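Local atomic coordinates of beta-1,3-glucosyltransferase (Paecilomyces sp. J18, PDB entry 5JVV), a protein that belongs to the beta-1,3-glucosyltransferases and folds as two curved, largely antiparallel beta-sheets packed face to face. Residues S10-A22 / R70-D82. Residues are numbered along the deposited sequence; the frame is centred on the assembly and turned at random.
Sequences SGKDFLDAFSFFA and RKSVRLESTDKID
Val73 CG1 touches the Phe20 ring where strand 18-20, just after helix 11-16, pairs antiparallel with strand 70-77 at the margin of one sheet of a beta-sandwich. Arg74 O accepts from Phe21 N at 2.8 Å, nearly in line with its C=O. The extended Arg74 side chain runs alongside Phe21 and lays its guanidinium over one ring face, a cation-pi contact with CZ 4.6 Å from the centroid. Leu75 turns to the face of the sheet opposite Glu76 and touches Leu55 of strand 53-55 in the other sheet. Its CD1 sits over a face of Phe20, 3.8 Å from the centroid, while CD2 meets Phe14 and Leu15. Glu76 pairs with Ser19 by two backbone bonds, Ser19 N to Glu76 O and Glu76 N to Ser19 O. Glu76 OE2 fixes the arginine, taking Arg74 NE at 2.8 Å and Arg74 NH2 at 3.0 Å in the guanidinium plane. Ser77 CB makes an off-centre CH-pi contact with Phe18, whose ring, with CG beside the backbone N (chi1 -72°), lies against the backbone, its CD1 3.3 Å from Ser77 N. Thr78 N closes the ladder on Ala17 O, and water 1 links Thr78 OG1 (2.7 Å) to Asp16 O (2.6 Å).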
loop_
_atom_site.group_PDB
_atom_site.type_symbol
_atom_site.label_atom_id
_atom_site.label_comp_id
_atom_site.label_asym_id
_atom_site.label_seq_id
_atom_site.Cartn_x
_atom_site.Cartn_y
_atom_site.Cartn_z
ATOM N N SER A 10 6.434 -4.649 15.918
ATOM C CA SER A 10 7.039 -5.714 15.119
ATOM C C SER A 10 6.525 -7.054 15.617
ATOM O O SER A 10 6.020 -7.148 16.738
ATOM C CB SER A 10 8.571 -5.666 15.172
ATOM O OG SER A 10 9.050 -6.092 16.433
ATOM N N GLY A 11 6.649 -8.081 14.783
ATOM C CA GLY A 11 6.300 -9.437 15.172
ATOM C C GLY A 11 4.878 -9.584 15.670
ATOM O O GLY A 11 3.948 -9.007 15.103
ATOM N N LYS A 12 4.707 -10.352 16.743
ATOM C CA LYS A 12 3.373 -10.593 17.294
ATOM C C LYS A 12 2.693 -9.301 17.730
ATOM O O LYS A 12 1.477 -9.156 17.581
ATOM C CB LYS A 12 3.451 -11.557 18.479
ATOM C CG LYS A 12 4.201 -12.831 18.167
ATOM C CD LYS A 12 4.356 -13.720 19.395
ATOM C CE LYS A 12 3.048 -14.405 19.764
ATOM N NZ LYS A 12 3.283 -15.772 20.325
ATOM N N ASP A 13 3.470 -8.366 18.271
ATOM C CA ASP A 13 2.924 -7.080 18.697
ATOM C C ASP A 13 2.341 -6.320 17.518
ATOM O O ASP A 13 1.319 -5.647 17.642
ATOM C CB ASP A 13 4.001 -6.226 19.375
ATOM C CG ASP A 13 4.459 -6.801 20.699
ATOM O OD1 ASP A 13 3.734 -7.633 21.282
ATOM O OD2 ASP A 13 5.547 -6.402 21.166
ATOM N N PHE A 14 2.999 -6.431 16.368
ATOM C CA PHE A 14 2.489 -5.829 15.147
ATOM C C PHE A 14 1.137 -6.455 14.819
ATOM O O PHE A 14 0.150 -5.748 14.642
ATOM C CB PHE A 14 3.480 -6.057 13.996
ATOM C CG PHE A 14 2.994 -5.554 12.661
ATOM C CD1 PHE A 14 3.305 -4.271 12.227
ATOM C CD2 PHE A 14 2.233 -6.383 11.836
ATOM C CE1 PHE A 14 2.863 -3.816 10.998
ATOM C CE2 PHE A 14 1.782 -5.937 10.615
ATOM C CZ PHE A 14 2.107 -4.657 10.186
ATOM N N LEU A 15 1.086 -7.779 14.731
ATOM C CA LEU A 15 -0.169 -8.457 14.415
ATOM C C LEU A 15 -1.288 -8.105 15.409
ATOM O O LEU A 15 -2.445 -7.915 15.012
ATOM C CB LEU A 15 0.044 -9.971 14.357
ATOM C CG LEU A 15 0.910 -10.476 13.205
ATOM C CD1 LEU A 15 1.197 -11.961 13.363
ATOM C CD2 LEU A 15 0.238 -10.192 11.855
ATOM N N ASP A 16 -0.948 -8.019 16.689
ATOM C CA ASP A 16 -1.938 -7.692 17.712
ATOM C C ASP A 16 -2.481 -6.271 17.582
ATOM O O ASP A 16 -3.520 -5.953 18.152
ATOM C CB ASP A 16 -1.344 -7.869 19.115
ATOM C CG ASP A 16 -1.129 -9.322 19.485
ATOM O OD1 ASP A 16 -1.719 -10.210 18.838
ATOM O OD2 ASP A 16 -0.379 -9.579 20.449
ATOM N N ALA A 17 -1.777 -5.418 16.838
ATOM C CA ALA A 17 -2.159 -4.009 16.704
ATOM C C ALA A 17 -3.056 -3.741 15.501
ATOM O O ALA A 17 -3.367 -2.588 15.201
ATOM C CB ALA A 17 -0.916 -3.133 16.641
ATOM N N PHE A 18 -3.470 -4.803 14.818
ATOM C CA PHE A 18 -4.348 -4.671 13.659
ATOM C C PHE A 18 -5.560 -5.572 13.807
ATOM O O PHE A 18 -5.475 -6.640 14.409
ATOM C CB PHE A 18 -3.601 -5.038 12.364
ATOM C CG PHE A 18 -2.578 -4.019 11.942
ATOM C CD1 PHE A 18 -2.889 -3.081 10.969
ATOM C CD2 PHE A 18 -1.312 -3.995 12.517
ATOM C CE1 PHE A 18 -1.960 -2.129 10.573
ATOM C CE2 PHE A 18 -0.379 -3.052 12.127
ATOM C CZ PHE A 18 -0.702 -2.116 11.153
ATOM N N SER A 19 -6.690 -5.136 13.271
ATOM C CA SER A 19 -7.831 -6.026 13.118
ATOM C C SER A 19 -7.768 -6.596 11.716
ATOM O O SER A 19 -7.213 -5.967 10.809
ATOM C CB SER A 19 -9.142 -5.270 13.321
ATOM O OG SER A 19 -9.284 -4.218 12.383
ATOM N N PHE A 20 -8.326 -7.788 11.535
ATOM C CA PHE A 20 -8.341 -8.425 10.229
ATOM C C PHE A 20 -9.702 -8.227 9.570
ATOM O O PHE A 20 -10.720 -8.739 10.049
ATOM C CB PHE A 20 -8.015 -9.914 10.346
ATOM C CG PHE A 20 -6.541 -10.207 10.513
ATOM C CD1 PHE A 20 -5.900 -11.086 9.650
ATOM C CD2 PHE A 20 -5.802 -9.603 11.522
ATOM C CE1 PHE A 20 -4.543 -11.367 9.801
ATOM C CE2 PHE A 20 -4.443 -9.877 11.678
ATOM C CZ PHE A 20 -3.817 -10.756 10.814
ATOM N N PHE A 21 -9.718 -7.478 8.475
ATOM C CA PHE A 21 -10.950 -7.243 7.722
ATOM C C PHE A 21 -11.288 -8.517 6.974
ATOM O O PHE A 21 -10.458 -9.033 6.229
ATOM C CB PHE A 21 -10.743 -6.087 6.735
ATOM C CG PHE A 21 -11.949 -5.787 5.871
ATOM C CD1 PHE A 21 -12.909 -4.875 6.291
ATOM C CD2 PHE A 21 -12.106 -6.399 4.632
ATOM C CE1 PHE A 21 -14.014 -4.586 5.493
ATOM C CE2 PHE A 21 -13.209 -6.116 3.831
ATOM C CZ PHE A 21 -14.161 -5.210 4.265
ATOM N N ALA A 22 -12.506 -9.020 7.145
ATOM C CA ALA A 22 -12.836 -10.334 6.599
ATOM C C ALA A 22 -14.158 -10.351 5.848
ATOM O O ALA A 22 -14.762 -11.408 5.661
ATOM C CB ALA A 22 -12.834 -11.380 7.707
ATOM N N ARG A 70 -9.312 -15.391 -4.382
ATOM C CA ARG A 70 -8.119 -16.021 -3.827
ATOM C C ARG A 70 -7.874 -15.457 -2.434
ATOM O O ARG A 70 -7.975 -14.249 -2.222
ATOM C CB ARG A 70 -6.916 -15.751 -4.742
ATOM C CG ARG A 70 -5.616 -16.381 -4.266
ATOM C CD ARG A 70 -4.570 -16.506 -5.396
ATOM N NE ARG A 70 -4.998 -17.427 -6.453
ATOM C CZ ARG A 70 -5.082 -18.755 -6.332
ATOM N NH1 ARG A 70 -4.765 -19.367 -5.194
ATOM N NH2 ARG A 70 -5.494 -19.481 -7.368
ATOM N N LYS A 71 -7.560 -16.332 -1.477
ATOM C CA LYS A 71 -7.436 -15.901 -0.084
ATOM C C LYS A 71 -6.276 -14.962 0.174
ATOM O O LYS A 71 -5.171 -15.138 -0.343
ATOM C CB LYS A 71 -7.335 -17.106 0.848
ATOM C CG LYS A 71 -8.655 -17.838 0.987
ATOM C CD LYS A 71 -8.437 -19.195 1.609
ATOM C CE LYS A 71 -9.749 -19.918 1.775
ATOM N NZ LYS A 71 -9.513 -21.294 2.311
ATOM N N SER A 72 -6.543 -13.971 1.012
ATOM C CA SER A 72 -5.577 -12.942 1.338
ATOM C C SER A 72 -6.007 -12.345 2.672
ATOM O O SER A 72 -6.962 -12.828 3.304
ATOM C CB SER A 72 -5.560 -11.878 0.231
ATOM O OG SER A 72 -4.516 -10.925 0.418
ATOM N N VAL A 73 -5.303 -11.308 3.101
ATOM C CA VAL A 73 -5.655 -10.596 4.324
ATOM C C VAL A 73 -5.621 -9.083 4.129
ATOM O O VAL A 73 -4.977 -8.552 3.199
ATOM C CB VAL A 73 -4.745 -10.988 5.513
ATOM C CG1 VAL A 73 -4.956 -12.457 5.885
ATOM C CG2 VAL A 73 -3.268 -10.697 5.197
ATOM N N ARG A 74 -6.351 -8.391 4.999
ATOM C CA ARG A 74 -6.396 -6.943 5.000
ATOM C C ARG A 74 -6.372 -6.525 6.462
ATOM O O ARG A 74 -7.317 -6.790 7.218
ATOM C CB ARG A 74 -7.654 -6.436 4.269
ATOM C CG ARG A 74 -7.957 -4.968 4.503
ATOM C CD ARG A 74 -8.979 -4.423 3.507
ATOM N NE ARG A 74 -9.602 -3.189 3.994
ATOM C CZ ARG A 74 -10.245 -2.309 3.227
ATOM N NH1 ARG A 74 -10.315 -2.488 1.918
ATOM N NH2 ARG A 74 -10.795 -1.231 3.771
ATOM N N LEU A 75 -5.260 -5.922 6.866
ATOM C CA LEU A 75 -5.037 -5.527 8.251
ATOM C C LEU A 75 -5.295 -4.032 8.401
ATOM O O LEU A 75 -4.769 -3.238 7.632
ATOM C CB LEU A 75 -3.598 -5.844 8.655
ATOM C CG LEU A 75 -3.311 -7.283 9.094
ATOM C CD1 LEU A 75 -3.589 -8.274 7.974
ATOM C CD2 LEU A 75 -1.873 -7.424 9.594
ATOM N N GLU A 76 -6.114 -3.666 9.384
ATOM C CA GLU A 76 -6.460 -2.272 9.641
ATOM C C GLU A 76 -6.092 -1.957 11.086
ATOM O O GLU A 76 -6.517 -2.660 11.996
ATOM C CB GLU A 76 -7.954 -2.029 9.392
ATOM C CG GLU A 76 -8.396 -2.387 7.977
ATOM C CD GLU A 76 -9.876 -2.190 7.741
ATOM O OE1 GLU A 76 -10.613 -1.940 8.719
ATOM O OE2 GLU A 76 -10.304 -2.287 6.573
ATOM N N SER A 77 -5.297 -0.917 11.306
ATOM C CA SER A 77 -4.791 -0.669 12.651
ATOM C C SER A 77 -5.922 -0.379 13.633
ATOM O O SER A 77 -6.916 0.245 13.282
ATOM C CB SER A 77 -3.762 0.466 12.665
ATOM O OG SER A 77 -4.356 1.706 12.318
ATOM N N THR A 78 -5.773 -0.869 14.859
ATOM C CA THR A 78 -6.762 -0.597 15.894
ATOM C C THR A 78 -6.645 0.843 16.383
ATOM O O THR A 78 -7.656 1.513 16.596
ATOM C CB THR A 78 -6.649 -1.592 17.057
ATOM O OG1 THR A 78 -5.285 -1.692 17.481
ATOM C CG2 THR A 78 -7.101 -2.951 16.588
ATOM N N ASP A 79 -5.416 1.321 16.537
ATOM C CA ASP A 79 -5.201 2.711 16.931
ATOM C C ASP A 79 -5.018 3.576 15.689
ATOM O O ASP A 79 -4.420 3.152 14.698
ATOM C CB ASP A 79 -3.989 2.837 17.856
ATOM C CG ASP A 79 -4.213 2.172 19.206
ATOM O OD1 ASP A 79 -5.386 2.026 19.617
ATOM O OD2 ASP A 79 -3.213 1.803 19.860
ATOM N N LYS A 80 -5.533 4.795 15.740
ATOM C CA LYS A 80 -5.439 5.681 14.593
ATOM C C LYS A 80 -4.267 6.650 14.709
ATOM O O LYS A 80 -3.784 6.941 15.803
ATOM C CB LYS A 80 -6.745 6.456 14.419
ATOM C CG LYS A 80 -7.948 5.567 14.149
ATOM C CD LYS A 80 -9.218 6.403 14.054
ATOM C CE LYS A 80 -10.409 5.564 13.590
ATOM N NZ LYS A 80 -11.662 6.380 13.563
ATOM N N ILE A 81 -3.810 7.146 13.564
ATOM C CA ILE A 81 -2.742 8.129 13.519
ATOM C C ILE A 81 -3.321 9.505 13.198
ATOM O O ILE A 81 -4.260 9.628 12.410
ATOM C CB ILE A 81 -1.682 7.749 12.467
ATOM C CG1 ILE A 81 -2.344 7.517 11.108
ATOM C CG2 ILE A 81 -0.917 6.495 12.902
ATOM C CD1 ILE A 81 -1.434 7.784 9.924
ATOM N N ASP A 82 -2.772 10.545 13.815
ATOM C CA ASP A 82 -3.250 11.900 13.557
ATOM C C ASP A 82 -2.075 12.854 13.503
ATOM O O ASP A 82 -1.563 13.287 14.542
ATOM C CB ASP A 82 -4.247 12.336 14.626
ATOM C CG ASP A 82 -4.947 13.638 14.275
ATOM O OD1 ASP A 82 -4.808 14.107 13.121
ATOM O OD2 ASP A 82 -5.657 14.179 15.149
HETATM O O HOH W 1 -5.173 -4.034 18.795
HETATM O O HOH W 2 -2.932 -0.101 16.335
HETATM O O HOH W 3 -9.329 -1.497 13.086
HETATM O O HOH W 4 -10.818 -4.778 10.342
HETATM O O HOH W 5 -7.999 -10.137 6.647
#